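Local coordinates for endoglucanase family 5 (Clostridium acetobutylicum ATCC 824, PDB 6PZ7), which probably hydrolyses internal beta-1,4-glucosidic bonds of cellulose and related plant polysaccharides, as a broad-specificity endoglucanase of glycoside hydrolase family 5, subfamily 4, at residues 59-64 against 100-105; 72-77 against 122-127. All coordinates share one frame; numbering follows the deposited sequence.

Contact 1: residues 59-64 against 100-105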
loop_
_atom_site.group_PDB
_atom_site.type_symbol
_atom_site.label_atom_id
_atom_site.label_comp_id
_atom_site.label_asym_id
_atom_site.label_seq_id
_atom_site.Cartn_x
_atom_site.Cartn_y
_atom_site.Cartn_z
ATOM N N PRO A 59 1.586 5.283 -4.321
ATOM C CA PRO A 59 0.255 5.737 -3.928
ATOM C C PRO A 59 -0.150 6.908 -4.792
ATOM O O PRO A 59 0.635 7.837 -5.006
ATOM C CB PRO A 59 0.441 6.137 -2.471
ATOM C CG PRO A 59 1.881 6.266 -2.252
ATOM C CD PRO A 59 2.594 5.449 -3.264
ATOM N N VAL A 60 -1.384 6.911 -5.256
ATOM C CA VAL A 60 -1.902 7.992 -6.097
ATOM C C VAL A 60 -3.266 8.416 -5.587
ATOM O O VAL A 60 -4.187 7.593 -5.507
ATOM C CB VAL A 60 -2.007 7.614 -7.587
ATOM C CG1 VAL A 60 -2.548 8.798 -8.397
ATOM C CG2 VAL A 60 -0.646 7.168 -8.119
ATOM N N SER A 61 -3.402 9.695 -5.255
ATOM C CA SER A 61 -4.694 10.266 -4.879
ATOM C C SER A 61 -5.297 10.910 -6.119
ATOM O O SER A 61 -4.695 11.816 -6.702
ATOM C CB SER A 61 -4.531 11.281 -3.751
ATOM O OG SER A 61 -4.070 10.623 -2.566
ATOM N N TRP A 62 -6.427 10.387 -6.558
ATOM C CA TRP A 62 -7.015 10.815 -7.833
ATOM C C TRP A 62 -7.980 11.968 -7.700
ATOM O O TRP A 62 -8.204 12.653 -8.701
ATOM C CB TRP A 62 -7.674 9.610 -8.496
ATOM C CG TRP A 62 -6.713 8.496 -8.785
ATOM C CD1 TRP A 62 -6.398 7.470 -7.928
ATOM C CD2 TRP A 62 -5.885 8.302 -9.947
ATOM N NE1 TRP A 62 -5.447 6.647 -8.500
ATOM C CE2 TRP A 62 -5.106 7.135 -9.732
ATOM C CE3 TRP A 62 -5.697 9.023 -11.132
ATOM C CZ2 TRP A 62 -4.209 6.654 -10.661
ATOM C CZ3 TRP A 62 -4.782 8.547 -12.075
ATOM C CH2 TRP A 62 -4.047 7.379 -11.824
ATOM N N SER A 63 -8.518 12.199 -6.500
ATOM C CA SER A 63 -9.659 13.091 -6.291
ATOM C C SER A 63 -9.513 14.434 -6.996
ATOM O O SER A 63 -10.452 14.900 -7.655
ATOM C CB SER A 63 -9.856 13.287 -4.783
ATOM O OG SER A 63 -11.071 13.959 -4.499
ATOM N N SER A 64 -8.383 15.104 -6.825
ATOM C CA SER A 64 -8.129 16.440 -7.356
ATOM C C SER A 64 -7.989 16.464 -8.867
ATOM O O SER A 64 -7.835 17.555 -9.434
ATOM C CB SER A 64 -6.833 17.037 -6.766
ATOM O OG SER A 64 -6.875 17.100 -5.357
ATOM N N THR A 100 -5.474 3.498 -5.816
ATOM C CA THR A 100 -6.132 4.725 -5.390
ATOM C C THR A 100 -5.808 4.926 -3.914
ATOM O O THR A 100 -5.629 3.957 -3.173
ATOM C CB THR A 100 -7.652 4.703 -5.607
ATOM O OG1 THR A 100 -8.305 3.775 -4.708
ATOM C CG2 THR A 100 -8.039 4.352 -7.044
ATOM N N HIS A 101 -5.712 6.192 -3.486
ATOM C CA HIS A 101 -5.103 6.510 -2.186
ATOM C C HIS A 101 -6.067 7.354 -1.389
ATOM O O HIS A 101 -7.093 6.824 -0.905
ATOM C CB HIS A 101 -3.655 6.981 -2.278
ATOM C CG HIS A 101 -2.886 6.697 -1.042
ATOM N ND1 HIS A 101 -2.337 5.462 -0.792
ATOM C CD2 HIS A 101 -2.589 7.488 0.020
ATOM C CE1 HIS A 101 -1.731 5.521 0.385
ATOM N NE2 HIS A 101 -1.840 6.747 0.875
ATOM N N HIS A 102 -5.791 8.639 -1.191
ATOM C CA HIS A 102 -6.643 9.532 -0.369
ATOM C C HIS A 102 -7.855 9.987 -1.176
ATOM O O HIS A 102 -7.976 11.141 -1.593
ATOM C CB HIS A 102 -5.871 10.750 0.114
ATOM C CG HIS A 102 -4.731 10.453 1.028
ATOM N ND1 HIS A 102 -4.819 9.610 2.105
ATOM C CD2 HIS A 102 -3.446 10.884 1.014
ATOM C CE1 HIS A 102 -3.638 9.525 2.713
ATOM N NE2 HIS A 102 -2.797 10.318 2.081
ATOM N N ASP A 103 -8.752 9.022 -1.379
ATOM C CA ASP A 103 -9.942 9.106 -2.227
ATOM C C ASP A 103 -11.212 8.820 -1.432
ATOM O O ASP A 103 -12.262 8.521 -2.008
ATOM C CB ASP A 103 -9.723 8.241 -3.476
ATOM C CG ASP A 103 -8.787 8.933 -4.481
ATOM O OD1 ASP A 103 -9.149 10.040 -4.896
ATOM O OD2 ASP A 103 -7.723 8.367 -4.827
ATOM N N THR A 104 -11.117 8.927 -0.091
ATOM C CA THR A 104 -12.289 8.705 0.764
ATOM C C THR A 104 -13.368 9.751 0.565
ATOM O O THR A 104 -14.522 9.501 0.979
ATOM C CB THR A 104 -11.922 8.685 2.252
ATOM O OG1 THR A 104 -11.383 9.943 2.620
ATOM C CG2 THR A 104 -10.898 7.592 2.577
ATOM N N SER A 105 -13.072 10.886 -0.046
ATOM C CA SER A 105 -14.102 11.899 -0.241
ATOM C C SER A 105 -15.194 11.404 -1.163
ATOM O O SER A 105 -16.341 11.874 -1.049
ATOM C CB SER A 105 -13.486 13.181 -0.805
ATOM O OG SER A 105 -12.879 12.960 -2.054
#
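Two neighbouring beta-alpha loops of the TIM barrel meet here at the C-terminal ends of their strands, the end at which barrels of this family carry the active site; residues 59-64 follow strand 55-58, and residues 100-105 follow strand 95-99. The carboxylate of D103 turns back to the backbone of 59-64. Its OD2 takes W62 N at 3.0 Å in an almost straight bond (176°) through the syn lone pair. A second donor, H101 N from its own loop, meets OD2 on the anti side, slightly out of the carboxylate plane. OD1 receives S63 N in a weak, strongly bent bond and also accepts from W106 NE1, so both oxygens are fixed and the rotation of the carboxylate is defined. The W62 indole presents an edge to this group, CD1 lying 3.5 Å from D103 OD2 with the two planes only 24° apart. T100 crosses the same indole at about a right angle, CG2 standing 3.6 Å from W62 CD1. Nearer the start of both loops, P59 CB sits over one face of the H101 imidazole, 3.6 Å from the ring centroid, as a CH-pi contact; CG of H101 is anti to the backbone N (chi1 -153°), which brings one ring face against P59 CB, while ND1 bonds N99 ND2. S61 OG accepts H102 N at 3.0 Å and is also bonded to D27 O; H102 is the centre of an inverse gamma turn whose D103 N bonds H101 O. Farther along both loops, S63 OG and S105 OG share a hydrogen bond of 3.2 Å. Behind the loops, W62 packs on L79 and V82 of helix 76-91 and on I128 of helix 111-132, and its NE1 bonds N99 O at the end of strand 95-99.

Contact 2: residues 72-77 against 122-127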
loop_
_atom_site.group_PDB
_atom_site.type_symbol
_atom_site.label_atom_id
_atom_site.label_comp_id
_atom_site.label_asym_id
_atom_site.label_seq_id
_atom_site.Cartn_x
_atom_site.Cartn_y
_atom_site.Cartn_z
ATOM N N TYR A 72 -16.543 11.652 -15.136
ATOM C CA TYR A 72 -15.472 11.545 -14.165
ATOM C C TYR A 72 -14.116 11.464 -14.865
ATOM O O TYR A 72 -13.265 10.629 -14.540
ATOM C CB TYR A 72 -15.691 10.370 -13.230
ATOM C CG TYR A 72 -16.927 10.498 -12.385
ATOM C CD1 TYR A 72 -17.005 11.455 -11.396
ATOM C CD2 TYR A 72 -17.996 9.612 -12.522
ATOM C CE1 TYR A 72 -18.133 11.541 -10.561
ATOM C CE2 TYR A 72 -19.102 9.686 -11.677
ATOM C CZ TYR A 72 -19.145 10.651 -10.712
ATOM O OH TYR A 72 -20.237 10.769 -9.854
ATOM N N THR A 73 -13.886 12.372 -15.803
ATOM C CA THR A 73 -12.689 12.307 -16.641
ATOM C C THR A 73 -11.444 12.566 -15.804
ATOM O O THR A 73 -11.343 13.595 -15.124
ATOM C CB THR A 73 -12.770 13.358 -17.743
ATOM O OG1 THR A 73 -13.976 13.112 -18.475
ATOM C CG2 THR A 73 -11.589 13.316 -18.648
ATOM N N ILE A 74 -10.464 11.686 -15.903
ATOM C CA ILE A 74 -9.183 11.900 -15.236
ATOM C C ILE A 74 -8.331 12.802 -16.129
ATOM O O ILE A 74 -8.138 12.532 -17.319
ATOM C CB ILE A 74 -8.449 10.568 -14.954
ATOM C CG1 ILE A 74 -9.296 9.641 -14.089
ATOM C CG2 ILE A 74 -7.109 10.862 -14.259
ATOM C CD1 ILE A 74 -8.667 8.288 -13.819
ATOM N N ASP A 75 -7.797 13.858 -15.545
ATOM C CA ASP A 75 -6.935 14.766 -16.295
ATOM C C ASP A 75 -5.813 14.014 -17.004
ATOM O O ASP A 75 -5.027 13.285 -16.374
ATOM C CB ASP A 75 -6.360 15.793 -15.320
ATOM C CG ASP A 75 -5.321 16.695 -15.939
ATOM O OD1 ASP A 75 -5.217 16.751 -17.179
ATOM O OD2 ASP A 75 -4.575 17.327 -15.171
ATOM N N GLN A 76 -5.685 14.221 -18.311
ATOM C CA GLN A 76 -4.674 13.509 -19.079
ATOM C C GLN A 76 -3.262 13.830 -18.612
ATOM O O GLN A 76 -2.394 12.949 -18.616
ATOM C CB GLN A 76 -4.827 13.864 -20.561
ATOM C CG GLN A 76 -3.855 13.199 -21.483
ATOM C CD GLN A 76 -4.130 13.529 -22.944
ATOM O OE1 GLN A 76 -4.983 12.904 -23.584
ATOM N NE2 GLN A 76 -3.427 14.534 -23.467
ATOM N N ALA A 77 -2.985 15.080 -18.269
ATOM C CA ALA A 77 -1.637 15.403 -17.828
ATOM C C ALA A 77 -1.294 14.685 -16.534
ATOM O O ALA A 77 -0.130 14.355 -16.296
ATOM C CB ALA A 77 -1.502 16.908 -17.628
ATOM N N THR A 122 -16.268 2.628 -10.950
ATOM C CA THR A 122 -16.260 1.994 -12.259
ATOM C C THR A 122 -15.646 2.930 -13.294
ATOM O O THR A 122 -14.779 2.521 -14.079
ATOM C CB THR A 122 -17.686 1.595 -12.674
ATOM O OG1 THR A 122 -18.262 0.726 -11.698
ATOM C CG2 THR A 122 -17.687 0.896 -13.993
ATOM N N LYS A 123 -16.098 4.185 -13.326
ATOM C CA LYS A 123 -15.587 5.118 -14.327
ATOM C C LYS A 123 -14.107 5.407 -14.125
ATOM O O LYS A 123 -13.327 5.484 -15.082
ATOM C CB LYS A 123 -16.373 6.439 -14.276
ATOM C CG LYS A 123 -17.580 6.512 -15.188
ATOM C CD LYS A 123 -18.742 5.592 -14.744
ATOM C CE LYS A 123 -20.012 5.824 -15.612
ATOM N NZ LYS A 123 -21.089 4.924 -15.188
ATOM N N VAL A 124 -13.702 5.603 -12.876
ATOM C CA VAL A 124 -12.316 5.974 -12.565
ATOM C C VAL A 124 -11.362 4.798 -12.790
ATOM O O VAL A 124 -10.372 4.939 -13.508
ATOM C CB VAL A 124 -12.214 6.562 -11.142
ATOM C CG1 VAL A 124 -10.781 6.726 -10.713
ATOM C CG2 VAL A 124 -12.953 7.885 -11.069
ATOM N N TRP A 125 -11.647 3.625 -12.212
ATOM C CA TRP A 125 -10.799 2.464 -12.488
ATOM C C TRP A 125 -10.828 2.076 -13.960
ATOM O O TRP A 125 -9.832 1.567 -14.489
ATOM C CB TRP A 125 -11.108 1.254 -11.594
ATOM C CG TRP A 125 -10.195 1.150 -10.410
ATOM C CD1 TRP A 125 -10.488 1.322 -9.101
ATOM C CD2 TRP A 125 -8.784 0.938 -10.472
ATOM N NE1 TRP A 125 -9.376 1.193 -8.328
ATOM C CE2 TRP A 125 -8.300 0.983 -9.155
ATOM C CE3 TRP A 125 -7.867 0.724 -11.522
ATOM C CZ2 TRP A 125 -6.941 0.837 -8.865
ATOM C CZ3 TRP A 125 -6.541 0.546 -11.217
ATOM C CH2 TRP A 125 -6.084 0.615 -9.901
ATOM N N GLY A 126 -11.924 2.311 -14.691
ATOM C CA GLY A 126 -11.914 1.997 -16.115
ATOM C C GLY A 126 -10.859 2.795 -16.852
ATOM O O GLY A 126 -10.129 2.279 -17.700
ATOM N N GLN A 127 -10.729 4.082 -16.514
ATOM C CA GLN A 127 -9.719 4.918 -17.149
ATOM C C GLN A 127 -8.295 4.547 -16.715
ATOM O O GLN A 127 -7.380 4.516 -17.530
ATOM C CB GLN A 127 -10.006 6.391 -16.847
ATOM C CG GLN A 127 -11.232 6.936 -17.544
ATOM C CD GLN A 127 -11.607 8.280 -16.989
ATOM O OE1 GLN A 127 -11.074 9.299 -17.441
ATOM N NE2 GLN A 127 -12.436 8.284 -15.975
HETATM O O HOH W 1 -9.046 9.898 -19.157
#
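A glutamine side chain joins loop to helix on the outer layer of the barrel, where Q127 of helix 111-132 pairs its amide with the backbone of the loop that leads into helix 76-91. Q127 OE1 accepts I74 N at 2.9 Å, nearly straight at 174°, and NE2 donates to Y72 O, also at 2.9 Å (172°), so the amide spans T73 with a donor and an acceptor. NE2 gives a further bond, 3.1 Å long, to K123 O one turn back in its own helix; both carbonyl oxygens lie in the amide plane, and with OE1 also held, the flip of the amide is fixed. A water donates to Q127 OE1 at 2.7 Å and, weakly, to I74 O. Beside these bonds I74 CD1 reaches V124 CG1 at 4.1 Å; CG1 of I74 is anti to the carbonyl carbon (chi1 -58°), directing CD1 to the helix. Y72 CD2 rests 4.0 Å from K123 CB, while the lysine NZ leads off to a salt bridge with D119. D75 N-caps helix 76-91 through A77 N, and I74 also packs on I128 of helix 111-132, so the lead-in to helix 76-91 lies against helix 111-132, its neighbour in the barrel.

Contacts 1 and 2 join the same two consecutive beta-alpha units at different depths: 59-64 and 72-77 lie on the way from strand 55-58 into helix 76-91, while 100-105 and 122-127 follow strand 95-99 into helix 111-132. Their centres are 12 Å apart, and contact 1 lies about 13 Å from the centre of the chain against about 20 Å for contact 2. Side chains bridge them directly, W62 CE3 to I74 CG2 at 3.9 Å and T100 CG2 to W125 NE1 at 3.7 Å. Contact 1 thus lies at the strand ends, consistent with the catalytic face of this family, and contact 2 on the outer shell.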